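Local structure of 5,10-methylenetetrahydrofolate dehydrogenase (5ZF1) at residues I127-C131 and M172-M177; P135-P139 and N288-A292; K117-G121 and L285-T289; R107-D111 and G121-I125; N52-A57 and V282-M286. The protein probably oxidises 5,10-methylenetetrahydrofolate with NADP+ as the electron acceptor, working as a two-subunit folate-metabolising dehydrogenase of the silkworm. All blocks are in the same frame, centred on the assembly; numbering follows the deposited sequence.

Interaction 1: residues I127-C131 and M172-M177; sequences IGRLC and MPIAMM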
loop_
_atom_site.group_PDB
_atom_site.type_symbol
_atom_site.label_atom_id
_atom_site.label_comp_id
_atom_site.label_asym_id
_atom_site.label_seq_id
_atom_site.Cartn_x
_atom_site.Cartn_y
_atom_site.Cartn_z
ATOM N N ILE B 127 7.261 -0.573 4.420
ATOM C CA ILE B 127 6.102 -0.099 3.674
ATOM C C ILE B 127 5.201 -1.268 3.322
ATOM O O ILE B 127 3.968 -1.176 3.407
ATOM C CB ILE B 127 6.560 0.659 2.414
ATOM C CG1 ILE B 127 7.250 1.973 2.804
ATOM C CG2 ILE B 127 5.367 0.917 1.464
ATOM C CD1 ILE B 127 6.294 3.049 3.284
ATOM N N GLY B 128 5.802 -2.392 2.924
ATOM C CA GLY B 128 5.007 -3.571 2.622
ATOM C C GLY B 128 4.159 -4.019 3.796
ATOM O O GLY B 128 2.974 -4.316 3.640
ATOM N N ARG B 129 4.744 -4.044 4.994
ATOM C CA ARG B 129 3.981 -4.448 6.168
ATOM C C ARG B 129 2.871 -3.449 6.479
ATOM O O ARG B 129 1.765 -3.841 6.878
ATOM C CB ARG B 129 4.925 -4.637 7.361
ATOM C CG ARG B 129 5.876 -5.840 7.206
ATOM C CD ARG B 129 6.749 -6.059 8.438
ATOM N NE ARG B 129 5.950 -6.340 9.628
ATOM C CZ ARG B 129 5.500 -7.543 9.971
ATOM N NH1 ARG B 129 5.773 -8.606 9.221
ATOM N NH2 ARG B 129 4.778 -7.683 11.073
ATOM N N LEU B 130 3.134 -2.150 6.292
ATOM C CA LEU B 130 2.076 -1.165 6.467
ATOM C C LEU B 130 0.903 -1.469 5.548
ATOM O O LEU B 130 -0.261 -1.410 5.962
ATOM C CB LEU B 130 2.597 0.243 6.179
ATOM C CG LEU B 130 1.557 1.365 6.252
ATOM C CD1 LEU B 130 1.077 1.496 7.674
ATOM C CD2 LEU B 130 2.099 2.685 5.751
ATOM N N CYS B 131 1.200 -1.806 4.293
ATOM C CA CYS B 131 0.151 -1.874 3.292
ATOM C C CYS B 131 -0.663 -3.158 3.381
ATOM O O CYS B 131 -1.806 -3.182 2.919
ATOM C CB CYS B 131 0.768 -1.688 1.900
ATOM S SG CYS B 131 1.280 0.040 1.639
ATOM N N MET B 172 0.351 8.453 0.599
ATOM C CA MET B 172 -0.045 7.052 0.525
ATOM C C MET B 172 -0.105 6.420 1.920
ATOM O O MET B 172 -1.105 5.756 2.237
ATOM C CB MET B 172 0.890 6.291 -0.427
ATOM C CG MET B 172 0.530 4.834 -0.646
ATOM S SD MET B 172 1.253 3.743 0.620
ATOM C CE MET B 172 3.022 3.891 0.242
ATOM N N PRO B 173 0.907 6.577 2.771
ATOM C CA PRO B 173 0.784 5.983 4.109
ATOM C C PRO B 173 -0.368 6.570 4.907
ATOM O O PRO B 173 -0.979 5.842 5.690
ATOM C CB PRO B 173 2.147 6.282 4.758
ATOM C CG PRO B 173 3.079 6.516 3.605
ATOM C CD PRO B 173 2.246 7.141 2.528
ATOM N N ILE B 174 -0.700 7.844 4.731
ATOM C CA ILE B 174 -1.860 8.400 5.433
ATOM C C ILE B 174 -3.133 7.687 4.995
ATOM O O ILE B 174 -3.936 7.237 5.822
ATOM C CB ILE B 174 -1.960 9.915 5.197
ATOM C CG1 ILE B 174 -0.847 10.639 5.958
ATOM C CG2 ILE B 174 -3.363 10.414 5.615
ATOM C CD1 ILE B 174 -0.801 12.136 5.733
ATOM N N ALA B 175 -3.350 7.591 3.674
ATOM C CA ALA B 175 -4.551 6.912 3.189
ATOM C C ALA B 175 -4.597 5.466 3.651
ATOM O O ALA B 175 -5.667 4.962 4.023
ATOM C CB ALA B 175 -4.619 6.979 1.660
ATOM N N MET B 176 -3.441 4.779 3.642
ATOM C CA MET B 176 -3.414 3.368 4.019
ATOM C C MET B 176 -3.866 3.179 5.459
ATOM O O MET B 176 -4.642 2.264 5.758
ATOM C CB MET B 176 -2.009 2.796 3.812
ATOM C CG MET B 176 -1.896 1.278 3.964
ATOM S SD MET B 176 -2.781 0.290 2.720
ATOM C CE MET B 176 -2.069 0.832 1.173
ATOM N N MET B 177 -3.392 4.027 6.357
ATOM C CA MET B 177 -3.748 3.935 7.775
ATOM C C MET B 177 -5.198 4.310 8.005
ATOM O O MET B 177 -5.878 3.726 8.852
ATOM C CB MET B 177 -2.882 4.865 8.616
ATOM C CG MET B 177 -1.442 4.895 8.251
ATOM S SD MET B 177 -0.478 4.734 9.716
ATOM C CE MET B 177 -1.010 3.087 10.083
#
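Met176 N donates to Met172 O at 2.9 Å, and this backbone bond sets the two methionines one turn apart on the face of 172-177 turned to Cys131. Cys131 SG touches both, 3.8 Å from Met172 SD and 3.5 Å from Met176 CE, the latter in one of two deposited conformers. Both methionine chains are bent at chi2 and chi3, which folds their sulfur ends back against the partner helix. Leu130 is the other main side chain of the contact. With CG anti to its backbone N (chi1 177°), its branches reach forward, and CD2 rests 3.7 Å from Pro173 CB, the two side chains meeting at about a right angle. The other branch, CD1, turns to Met177, a residue also modelled in two conformers. Further back, Ile127 CG2 is 4.0 Å from Met172 CE. These are van der Waals contacts, consistent with segment axes 10.5 Å apart and inclined by 32°. The contact joins helix 124-131 to helix 171-178 of the nucleotide-binding half. Behind the latter, helix 140-151 receives Pro173 and Ile174, strand 193-197 receives Ala175, and at the subunit boundary Cys131 and Met176 pack on Cys131 and Met176 of the second subunit.

Interaction 2: residues P135-P139 and N288-A292; sequences PTIVP and NTFQA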
loop_
_atom_site.group_PDB
_atom_site.type_symbol
_atom_site.label_atom_id
_atom_site.label_comp_id
_atom_site.label_asym_id
_atom_site.label_seq_id
_atom_site.Cartn_x
_atom_site.Cartn_y
_atom_site.Cartn_z
ATOM N N PRO B 135 1.858 -5.066 11.816
ATOM C CA PRO B 135 2.678 -4.153 12.638
ATOM C C PRO B 135 4.026 -3.864 11.989
ATOM O O PRO B 135 4.720 -4.772 11.524
ATOM C CB PRO B 135 2.846 -4.913 13.963
ATOM C CG PRO B 135 1.767 -5.932 13.979
ATOM C CD PRO B 135 1.537 -6.308 12.540
ATOM N N THR B 136 4.412 -2.593 11.977
ATOM C CA THR B 136 5.626 -2.209 11.265
ATOM C C THR B 136 6.165 -0.918 11.878
ATOM O O THR B 136 5.656 -0.434 12.896
ATOM C CB THR B 136 5.328 -2.085 9.758
ATOM O OG1 THR B 136 6.543 -1.947 9.018
ATOM C CG2 THR B 136 4.457 -0.874 9.455
ATOM N N ILE B 137 7.213 -0.369 11.275
ATOM C CA ILE B 137 7.611 1.014 11.535
ATOM C C ILE B 137 6.913 1.880 10.500
ATOM O O ILE B 137 7.128 1.714 9.294
ATOM C CB ILE B 137 9.132 1.191 11.471
ATOM C CG1 ILE B 137 9.794 0.275 12.501
ATOM C CG2 ILE B 137 9.475 2.676 11.701
ATOM C CD1 ILE B 137 11.303 0.450 12.622
ATOM N N VAL B 138 6.077 2.799 10.967
ATOM C CA VAL B 138 5.222 3.605 10.092
ATOM C C VAL B 138 5.867 4.966 9.850
ATOM O O VAL B 138 6.469 5.534 10.778
ATOM C CB VAL B 138 3.826 3.749 10.715
ATOM C CG1 VAL B 138 2.949 4.616 9.861
ATOM C CG2 VAL B 138 3.204 2.378 10.953
ATOM N N PRO B 139 5.783 5.528 8.636
ATOM C CA PRO B 139 6.377 6.847 8.393
ATOM C C PRO B 139 5.814 7.892 9.345
ATOM O O PRO B 139 4.632 7.879 9.689
ATOM C CB PRO B 139 6.002 7.138 6.936
ATOM C CG PRO B 139 5.880 5.754 6.332
ATOM C CD PRO B 139 5.277 4.899 7.399
ATOM N N ASN B 288 9.034 6.157 17.109
ATOM C CA ASN B 288 9.552 5.073 16.286
ATOM C C ASN B 288 10.908 4.585 16.778
ATOM O O ASN B 288 11.194 3.386 16.707
ATOM C CB ASN B 288 9.675 5.524 14.828
ATOM C CG ASN B 288 8.343 5.601 14.124
ATOM O OD1 ASN B 288 7.310 5.281 14.703
ATOM N ND2 ASN B 288 8.368 5.984 12.841
ATOM N N THR B 289 11.745 5.489 17.295
ATOM C CA THR B 289 13.049 5.075 17.809
ATOM C C THR B 289 12.892 4.215 19.059
ATOM O O THR B 289 13.552 3.176 19.196
ATOM C CB THR B 289 13.912 6.316 18.093
ATOM O OG1 THR B 289 14.067 7.086 16.895
ATOM C CG2 THR B 289 15.306 5.920 18.589
ATOM N N PHE B 290 11.994 4.626 19.954
ATOM C CA PHE B 290 11.655 3.842 21.136
ATOM C C PHE B 290 11.040 2.502 20.746
ATOM O O PHE B 290 11.394 1.461 21.315
ATOM C CB PHE B 290 10.709 4.655 22.018
ATOM C CG PHE B 290 10.322 3.973 23.308
ATOM C CD1 PHE B 290 11.206 3.115 23.957
ATOM C CD2 PHE B 290 9.071 4.197 23.872
ATOM C CE1 PHE B 290 10.838 2.496 25.128
ATOM C CE2 PHE B 290 8.709 3.581 25.047
ATOM C CZ PHE B 290 9.592 2.734 25.679
ATOM N N GLN B 291 10.117 2.504 19.774
ATOM C CA GLN B 291 9.543 1.246 19.298
ATOM C C GLN B 291 10.620 0.310 18.764
ATOM O O GLN B 291 10.601 -0.892 19.047
ATOM C CB GLN B 291 8.500 1.530 18.213
ATOM C CG GLN B 291 7.793 0.306 17.653
ATOM C CD GLN B 291 7.166 0.600 16.288
ATOM O OE1 GLN B 291 6.712 1.711 16.041
ATOM N NE2 GLN B 291 7.114 -0.401 15.421
ATOM N N ALA B 292 11.554 0.835 17.968
ATOM C CA ALA B 292 12.605 -0.012 17.414
ATOM C C ALA B 292 13.500 -0.570 18.516
ATOM O O ALA B 292 13.834 -1.761 18.512
ATOM C CB ALA B 292 13.432 0.763 16.392
HETATM O O HOH W 1 5.749 3.108 13.881
#
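Asn288 and Gln291 present their amide groups to the extended loop 135-139 from one side of their helix, one turn apart, and grip carbonyls two residues apart. Asn288 ND2 reaches Val138 O at 2.8 Å, tilted 17° from the carbonyl plane. Gln291, extended beyond CG, puts NE2 2.9 Å from Thr136 O; this donor stands well above the carbonyl plane, although the oxygen lies in the plane of the glutamine amide. The two amide oxygens converge on one water, which donates to Asn288 OD1 and to Gln291 OE1 and accepts from Val138 N at 2.9 Å. Ile137 slants past both amides, CG2 being 3.7 Å from Asn288 ND2, while CD1 lies 4.3 Å from Ala292 CB. A leucine in place of Asn288 would probably leave Val138 O and Ile119 O, which ND2 also serves, without this donor and cost the water one of its two amide acceptors. Side-chain amides of helix 277-298 thus hydrogen-bond to the main chain of an extended loop, the one that leads to the Pro139 N-cap of helix 140-151.

Interaction 3: residues K117-G121 and L285-T289; sequences KDIDG and LMHNT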
loop_
_atom_site.group_PDB
_atom_site.type_symbol
_atom_site.label_atom_id
_atom_site.label_comp_id
_atom_site.label_asym_id
_atom_site.label_seq_id
_atom_site.Cartn_x
_atom_site.Cartn_y
_atom_site.Cartn_z
ATOM N N LYS B 117 15.932 -1.004 12.073
ATOM C CA LYS B 117 16.442 0.293 12.521
ATOM C C LYS B 117 15.925 1.448 11.664
ATOM O O LYS B 117 16.412 2.572 11.788
ATOM C CB LYS B 117 17.976 0.296 12.516
ATOM C CG LYS B 117 18.622 -0.886 13.233
ATOM C CD LYS B 117 20.146 -0.717 13.278
ATOM C CE LYS B 117 20.820 -1.879 13.984
ATOM N NZ LYS B 117 22.213 -1.507 14.423
ATOM N N ASP B 118 14.945 1.198 10.793
ATOM C CA ASP B 118 14.522 2.181 9.795
ATOM C C ASP B 118 13.459 3.094 10.407
ATOM O O ASP B 118 12.256 2.914 10.228
ATOM C CB ASP B 118 14.014 1.449 8.556
ATOM C CG ASP B 118 13.350 2.365 7.545
ATOM O OD1 ASP B 118 13.804 3.520 7.380
ATOM O OD2 ASP B 118 12.378 1.886 6.894
ATOM N N ILE B 119 13.929 4.124 11.121
ATOM C CA ILE B 119 13.023 4.962 11.905
ATOM C C ILE B 119 12.046 5.730 11.020
ATOM O O ILE B 119 10.924 6.019 11.445
ATOM C CB ILE B 119 13.856 5.910 12.791
ATOM C CG1 ILE B 119 14.786 5.088 13.666
ATOM C CG2 ILE B 119 12.969 6.840 13.607
ATOM C CD1 ILE B 119 14.087 4.021 14.440
ATOM N N ASP B 120 12.446 6.073 9.790
ATOM C CA ASP B 120 11.550 6.761 8.867
ATOM C C ASP B 120 10.512 5.834 8.258
ATOM O O ASP B 120 9.535 6.328 7.670
ATOM C CB ASP B 120 12.337 7.404 7.723
ATOM C CG ASP B 120 12.625 8.877 7.956
ATOM O OD1 ASP B 120 11.749 9.605 8.472
ATOM O OD2 ASP B 120 13.742 9.308 7.606
ATOM N N GLY B 121 10.710 4.523 8.360
ATOM C CA GLY B 121 9.752 3.575 7.817
ATOM C C GLY B 121 9.673 3.568 6.312
ATOM O O GLY B 121 8.650 3.160 5.757
ATOM N N LEU B 285 8.875 10.469 15.221
ATOM C CA LEU B 285 10.192 9.873 15.014
ATOM C C LEU B 285 10.756 9.339 16.325
ATOM O O LEU B 285 11.420 8.297 16.348
ATOM C CB LEU B 285 11.172 10.890 14.424
ATOM C CG LEU B 285 11.025 11.286 12.954
ATOM C CD1 LEU B 285 11.967 12.435 12.620
ATOM C CD2 LEU B 285 11.273 10.075 12.052
ATOM N N MET B 286 10.517 10.058 17.422
ATOM C CA MET B 286 10.980 9.587 18.728
ATOM C C MET B 286 10.219 8.342 19.157
ATOM O O MET B 286 10.813 7.387 19.686
ATOM C CB MET B 286 10.829 10.710 19.760
ATOM C CG MET B 286 11.689 11.926 19.451
ATOM S SD MET B 286 13.432 11.537 19.189
ATOM C CE MET B 286 13.699 12.214 17.549
ATOM N N HIS B 287 8.901 8.332 18.932
ATOM C CA HIS B 287 8.116 7.126 19.150
ATOM C C HIS B 287 8.701 5.944 18.386
ATOM O O HIS B 287 8.820 4.831 18.922
ATOM C CB HIS B 287 6.662 7.370 18.733
ATOM C CG HIS B 287 5.846 6.120 18.645
ATOM N ND1 HIS B 287 5.725 5.389 17.482
ATOM C CD2 HIS B 287 5.156 5.439 19.591
ATOM C CE1 HIS B 287 4.960 4.335 17.707
ATOM N NE2 HIS B 287 4.605 4.340 18.978
ATOM N N ASN B 288 9.034 6.157 17.109
ATOM C CA ASN B 288 9.552 5.073 16.286
ATOM C C ASN B 288 10.908 4.585 16.778
ATOM O O ASN B 288 11.194 3.386 16.707
ATOM C CB ASN B 288 9.675 5.524 14.828
ATOM C CG ASN B 288 8.343 5.601 14.124
ATOM O OD1 ASN B 288 7.310 5.281 14.703
ATOM N ND2 ASN B 288 8.368 5.984 12.841
ATOM N N THR B 289 11.745 5.489 17.295
ATOM C CA THR B 289 13.049 5.075 17.809
ATOM C C THR B 289 12.892 4.215 19.059
ATOM O O THR B 289 13.552 3.176 19.196
ATOM C CB THR B 289 13.912 6.316 18.093
ATOM O OG1 THR B 289 14.067 7.086 16.895
ATOM C CG2 THR B 289 15.306 5.920 18.589
#
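Ile119 and Asp120 form the two corners of a type I turn from Asp118 to Gly121, closed by Gly121 N donating to Asp118 O at 2.9 Å, and Ile119 there comes within 5.6 Å (CA to CA) of Asn288. Asn288 ND2, which also donates to Val138 O, meets Ile119 O at 2.9 Å, almost in line with the carbonyl bond (C=O...donor angle 164°). His287 ND1 donates to Asn288 OD1 at 3.2 Å, a second-shell bond that would fix which way the amide is flipped. The C-terminal helix 277-298 is thereby pinned to the loop joining helix 106-112 to helix 124-131, near where the catalytic and NAD(P)-binding families meet in the sequence. Ile119 CG2, anti to the backbone N, points at the helix and settles 3.5 Å from Thr289 OG1 and as near to Leu285 O. That oxygen takes Thr289 OG1 and Thr289 N from opposite faces of its plane. CD1 of Ile119 runs on towards the Thr289 backbone, and Leu285 CD2 touches the carboxylate of Asp120, 3.6 Å from OD1.

Interaction 4: residues R107-D111 and G121-I125; sequences RRVCD and GFHII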
loop_
_atom_site.group_PDB
_atom_site.type_symbol
_atom_site.label_atom_id
_atom_site.label_comp_id
_atom_site.label_asym_id
_atom_site.label_seq_id
_atom_site.Cartn_x
_atom_site.Cartn_y
_atom_site.Cartn_z
ATOM N N ARG B 107 16.075 5.686 -3.527
ATOM C CA ARG B 107 15.493 4.364 -3.325
ATOM C C ARG B 107 16.513 3.385 -2.754
ATOM O O ARG B 107 16.207 2.630 -1.822
ATOM C CB ARG B 107 14.929 3.847 -4.650
ATOM C CG ARG B 107 14.038 2.633 -4.540
ATOM C CD ARG B 107 12.747 2.979 -3.830
ATOM N NE ARG B 107 12.759 2.430 -2.483
ATOM C CZ ARG B 107 11.950 2.821 -1.512
ATOM N NH1 ARG B 107 11.049 3.761 -1.742
ATOM N NH2 ARG B 107 12.050 2.264 -0.318
ATOM N N ARG B 108 17.737 3.388 -3.294
ATOM C CA ARG B 108 18.770 2.494 -2.780
ATOM C C ARG B 108 19.119 2.838 -1.340
ATOM O O ARG B 108 19.369 1.945 -0.519
ATOM C CB ARG B 108 20.021 2.566 -3.663
ATOM C CG ARG B 108 20.152 1.409 -4.637
ATOM C CD ARG B 108 21.303 1.623 -5.608
ATOM N NE ARG B 108 21.002 1.074 -6.925
ATOM C CZ ARG B 108 21.550 1.498 -8.059
ATOM N NH1 ARG B 108 22.438 2.485 -8.041
ATOM N NH2 ARG B 108 21.211 0.935 -9.212
ATOM N N VAL B 109 19.129 4.130 -1.018
ATOM C CA VAL B 109 19.434 4.566 0.342
ATOM C C VAL B 109 18.380 4.053 1.311
ATOM O O VAL B 109 18.698 3.465 2.354
ATOM C CB VAL B 109 19.543 6.097 0.391
ATOM C CG1 VAL B 109 19.770 6.570 1.821
ATOM C CG2 VAL B 109 20.655 6.570 -0.533
ATOM N N CYS B 110 17.108 4.283 0.989
ATOM C CA CYS B 110 16.027 3.848 1.872
ATOM C C CYS B 110 16.116 2.353 2.147
ATOM O O CYS B 110 15.925 1.913 3.287
ATOM C CB CYS B 110 14.667 4.196 1.259
ATOM S SG CYS B 110 14.228 5.959 1.251
ATOM N N ASP B 111 16.441 1.559 1.124
ATOM C CA ASP B 111 16.439 0.109 1.246
ATOM C C ASP B 111 17.747 -0.450 1.789
ATOM O O ASP B 111 17.810 -1.647 2.095
ATOM C CB ASP B 111 16.099 -0.529 -0.108
ATOM C CG ASP B 111 14.691 -0.188 -0.571
ATOM O OD1 ASP B 111 13.847 0.120 0.294
ATOM O OD2 ASP B 111 14.403 -0.243 -1.793
ATOM N N GLY B 121 10.710 4.523 8.360
ATOM C CA GLY B 121 9.752 3.575 7.817
ATOM C C GLY B 121 9.673 3.568 6.312
ATOM O O GLY B 121 8.650 3.160 5.757
ATOM N N PHE B 122 10.733 3.975 5.630
ATOM C CA PHE B 122 10.681 4.050 4.176
ATOM C C PHE B 122 11.202 2.801 3.475
ATOM O O PHE B 122 11.026 2.683 2.255
ATOM C CB PHE B 122 11.460 5.269 3.675
ATOM C CG PHE B 122 10.829 6.596 4.035
ATOM C CD1 PHE B 122 9.449 6.727 4.167
ATOM C CD2 PHE B 122 11.625 7.699 4.267
ATOM C CE1 PHE B 122 8.886 7.951 4.507
ATOM C CE2 PHE B 122 11.072 8.919 4.613
ATOM C CZ PHE B 122 9.707 9.050 4.729
ATOM N N HIS B 123 11.810 1.865 4.195
ATOM C CA HIS B 123 12.271 0.623 3.582
ATOM C C HIS B 123 11.084 -0.154 3.016
ATOM O O HIS B 123 10.014 -0.207 3.631
ATOM C CB HIS B 123 13.012 -0.217 4.631
ATOM C CG HIS B 123 13.789 -1.367 4.067
ATOM N ND1 HIS B 123 13.185 -2.484 3.531
ATOM C CD2 HIS B 123 15.123 -1.591 3.999
ATOM C CE1 HIS B 123 14.115 -3.330 3.123
ATOM N NE2 HIS B 123 15.299 -2.812 3.396
ATOM N N ILE B 124 11.278 -0.777 1.845
ATOM C CA ILE B 124 10.156 -1.454 1.193
ATOM C C ILE B 124 9.537 -2.516 2.093
ATOM O O ILE B 124 8.318 -2.735 2.051
ATOM C CB ILE B 124 10.581 -2.037 -0.175
ATOM C CG1 ILE B 124 11.799 -2.936 -0.032
ATOM C CG2 ILE B 124 10.805 -0.909 -1.171
ATOM C CD1 ILE B 124 12.071 -3.789 -1.260
ATOM N N ILE B 125 10.343 -3.179 2.933
ATOM C CA ILE B 125 9.787 -4.168 3.853
ATOM C C ILE B 125 8.862 -3.500 4.859
ATOM O O ILE B 125 7.799 -4.032 5.195
ATOM C CB ILE B 125 10.911 -4.959 4.549
ATOM C CG1 ILE B 125 11.575 -5.914 3.542
ATOM C CG2 ILE B 125 10.375 -5.734 5.743
ATOM C CD1 ILE B 125 12.846 -6.596 4.060
HETATM O O HOH W 2 9.497 4.266 0.550
#
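The N-terminus of helix 124-131, capped by His123, is met by Asp111 near the end of helix 106-112. His123 ND1 accepts from Ile125 N at 3.0 Å, in the plane of the ring, and Asp111 OD1 accepts from Ile124 N at 3.1 Å. Arg107 NH2 reaches the same oxygen from the opposite face of the carboxylate, at 2.9 Å and nearly straight (173°). Since Arg107 NE also binds OD2, the guanidinium holds the acid side-on by two nitrogens. NH2 has a second acceptor at the guanidinium edge, in its plane, Phe122 O at 2.8 Å, and a water bridges NH1 to that carbonyl. Ile124 CG2 covers one guanidinium face, 3.5 Å from NH2; with CG1 between backbone N and carbonyl carbon (chi1 54°), the methyl is the branch turned to the arginine. Cys110 SG packs 3.7 Å from Phe122 CB. A methionine at Arg107 would probably deprive Asp111 of its charge partner and let the carboxylate turn, with Phe122 O losing a donor. Close by, Leu134 of the second subunit packs on Arg107. The pattern is characteristic of helix N-capping, in which side chains satisfy first-turn amides, here one from the cap residue and one from a preceding helix.

Interaction 5: residues N52-A57 and V282-M286; sequences NKVEAA and VAMLM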
loop_
_atom_site.group_PDB
_atom_site.type_symbol
_atom_site.label_atom_id
_atom_site.label_comp_id
_atom_site.label_asym_id
_atom_site.label_seq_id
_atom_site.Cartn_x
_atom_site.Cartn_y
_atom_site.Cartn_z
ATOM N N ASN B 52 16.195 19.925 15.402
ATOM C CA ASN B 52 14.913 19.700 16.071
ATOM C C ASN B 52 14.766 18.252 16.520
ATOM O O ASN B 52 14.261 17.988 17.619
ATOM C CB ASN B 52 13.757 20.082 15.143
ATOM C CG ASN B 52 13.787 21.540 14.743
ATOM O OD1 ASN B 52 14.558 22.331 15.280
ATOM N ND2 ASN B 52 12.939 21.903 13.788
ATOM N N LYS B 53 15.179 17.298 15.678
ATOM C CA LYS B 53 15.119 15.893 16.073
ATOM C C LYS B 53 16.033 15.629 17.263
ATOM O O LYS B 53 15.656 14.908 18.195
ATOM C CB LYS B 53 15.481 14.990 14.892
ATOM C CG LYS B 53 14.577 15.188 13.663
ATOM C CD LYS B 53 15.117 14.483 12.410
ATOM C CE LYS B 53 14.329 14.895 11.170
ATOM N NZ LYS B 53 14.560 13.995 9.991
ATOM N N VAL B 54 17.223 16.241 17.265
ATOM C CA VAL B 54 18.166 16.059 18.368
ATOM C C VAL B 54 17.634 16.692 19.651
ATOM O O VAL B 54 17.759 16.118 20.741
ATOM C CB VAL B 54 19.546 16.632 17.991
ATOM C CG1 VAL B 54 20.487 16.591 19.191
ATOM C CG2 VAL B 54 20.139 15.866 16.827
ATOM N N GLU B 55 17.048 17.884 19.553
ATOM C CA GLU B 55 16.480 18.509 20.745
ATOM C C GLU B 55 15.336 17.685 21.324
ATOM O O GLU B 55 15.197 17.575 22.547
ATOM C CB GLU B 55 16.011 19.930 20.432
ATOM C CG GLU B 55 17.145 20.918 20.195
ATOM C CD GLU B 55 16.656 22.241 19.635
ATOM O OE1 GLU B 55 15.439 22.515 19.730
ATOM O OE2 GLU B 55 17.486 23.014 19.110
ATOM N N ALA B 56 14.499 17.097 20.472
ATOM C CA ALA B 56 13.437 16.263 21.022
ATOM C C ALA B 56 13.993 14.972 21.613
ATOM O O ALA B 56 13.463 14.470 22.611
ATOM C CB ALA B 56 12.382 15.959 19.956
ATOM N N ALA B 57 15.055 14.422 21.017
ATOM C CA ALA B 57 15.681 13.238 21.595
ATOM C C ALA B 57 16.182 13.531 23.003
ATOM O O ALA B 57 15.920 12.772 23.941
ATOM C CB ALA B 57 16.825 12.756 20.706
ATOM N N VAL B 282 8.287 15.062 14.439
ATOM C CA VAL B 282 9.492 14.799 15.217
ATOM C C VAL B 282 9.171 13.933 16.432
ATOM O O VAL B 282 9.917 13.001 16.757
ATOM C CB VAL B 282 10.165 16.128 15.608
ATOM C CG1 VAL B 282 11.226 15.896 16.647
ATOM C CG2 VAL B 282 10.802 16.762 14.374
ATOM N N ALA B 283 8.044 14.211 17.102
ATOM C CA ALA B 283 7.618 13.380 18.228
ATOM C C ALA B 283 7.369 11.947 17.783
ATOM O O ALA B 283 7.706 10.999 18.498
ATOM C CB ALA B 283 6.357 13.956 18.871
ATOM N N MET B 284 6.787 11.764 16.595
ATOM C CA MET B 284 6.573 10.406 16.109
ATOM C C MET B 284 7.872 9.720 15.714
ATOM O O MET B 284 7.969 8.493 15.836
ATOM C CB MET B 284 5.592 10.422 14.936
ATOM C CG MET B 284 4.186 10.774 15.341
ATOM S SD MET B 284 3.508 9.626 16.534
ATOM C CE MET B 284 3.529 10.699 17.932
ATOM N N LEU B 285 8.875 10.469 15.221
ATOM C CA LEU B 285 10.192 9.873 15.014
ATOM C C LEU B 285 10.756 9.339 16.325
ATOM O O LEU B 285 11.420 8.297 16.348
ATOM C CB LEU B 285 11.172 10.890 14.424
ATOM C CG LEU B 285 11.025 11.286 12.954
ATOM C CD1 LEU B 285 11.967 12.435 12.620
ATOM C CD2 LEU B 285 11.273 10.075 12.052
ATOM N N MET B 286 10.517 10.058 17.422
ATOM C CA MET B 286 10.980 9.587 18.728
ATOM C C MET B 286 10.219 8.342 19.157
ATOM O O MET B 286 10.813 7.387 19.686
ATOM C CB MET B 286 10.829 10.710 19.760
ATOM C CG MET B 286 11.689 11.926 19.451
ATOM S SD MET B 286 13.432 11.537 19.189
ATOM C CE MET B 286 13.699 12.214 17.549
#
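Met286 carries CG anti to its carbonyl carbon (chi1 -63°) and bends again at chi2 (-53°), which curls its thioether towards helix 44-60. The methyl CE then lands 3.4 Å from Lys53 O, while SD lies against the backbone of the next turn, 3.7 Å from Ala57 CA. Lys53 is shaped differently: extended beyond CG, it runs across Leu285 so that its aliphatic stem makes the closest approach, CE being 3.7 Å from Leu285 CD1. Its NZ goes on to a hydrogen bond with Gln97 OE1. Beside them, Val282 CG1, anti to the backbone N, meets Ala56 CB at 3.5 Å and comes 3.8 Å from Asn52 O. The small alanines let the valine and methionine approach the helix backbone itself. The segment axes stand 9.5 Å apart and cross at -55°; with Val282 and Met286 four residues apart, as are Lys53 and Ala57, this is consistent with ridges-into-grooves packing of i±4 ridges. Helix 277-298 is thus laid across helix 44-60, with Ala283 turned to helix 7-26, Met284 to helix 140-151, and Ala57 resting on Ala64 of strand 63-69.

Three of the contacts use helix 277-298: interactions 2 and 3 share Asn288 and lie about 5 Å apart between centres, and interaction 5 sits about 10 Å from interaction 3. This C-terminal helix therefore returns to join residues of both the catalytic and the NAD(P)-binding domain. Interactions 1 and 4 both use helix 124-131, come in series along the chain, and touch the second subunit. Interaction 1 is nested within the loop closed by interaction 5, about 22 Å away between centres. Asp118 to His123 ties interaction 3 to interaction 4, and Arg129 to Pro135 ties interaction 1 to interaction 2, so the contacts run from the subunit boundary to the helices of the catalytic domain.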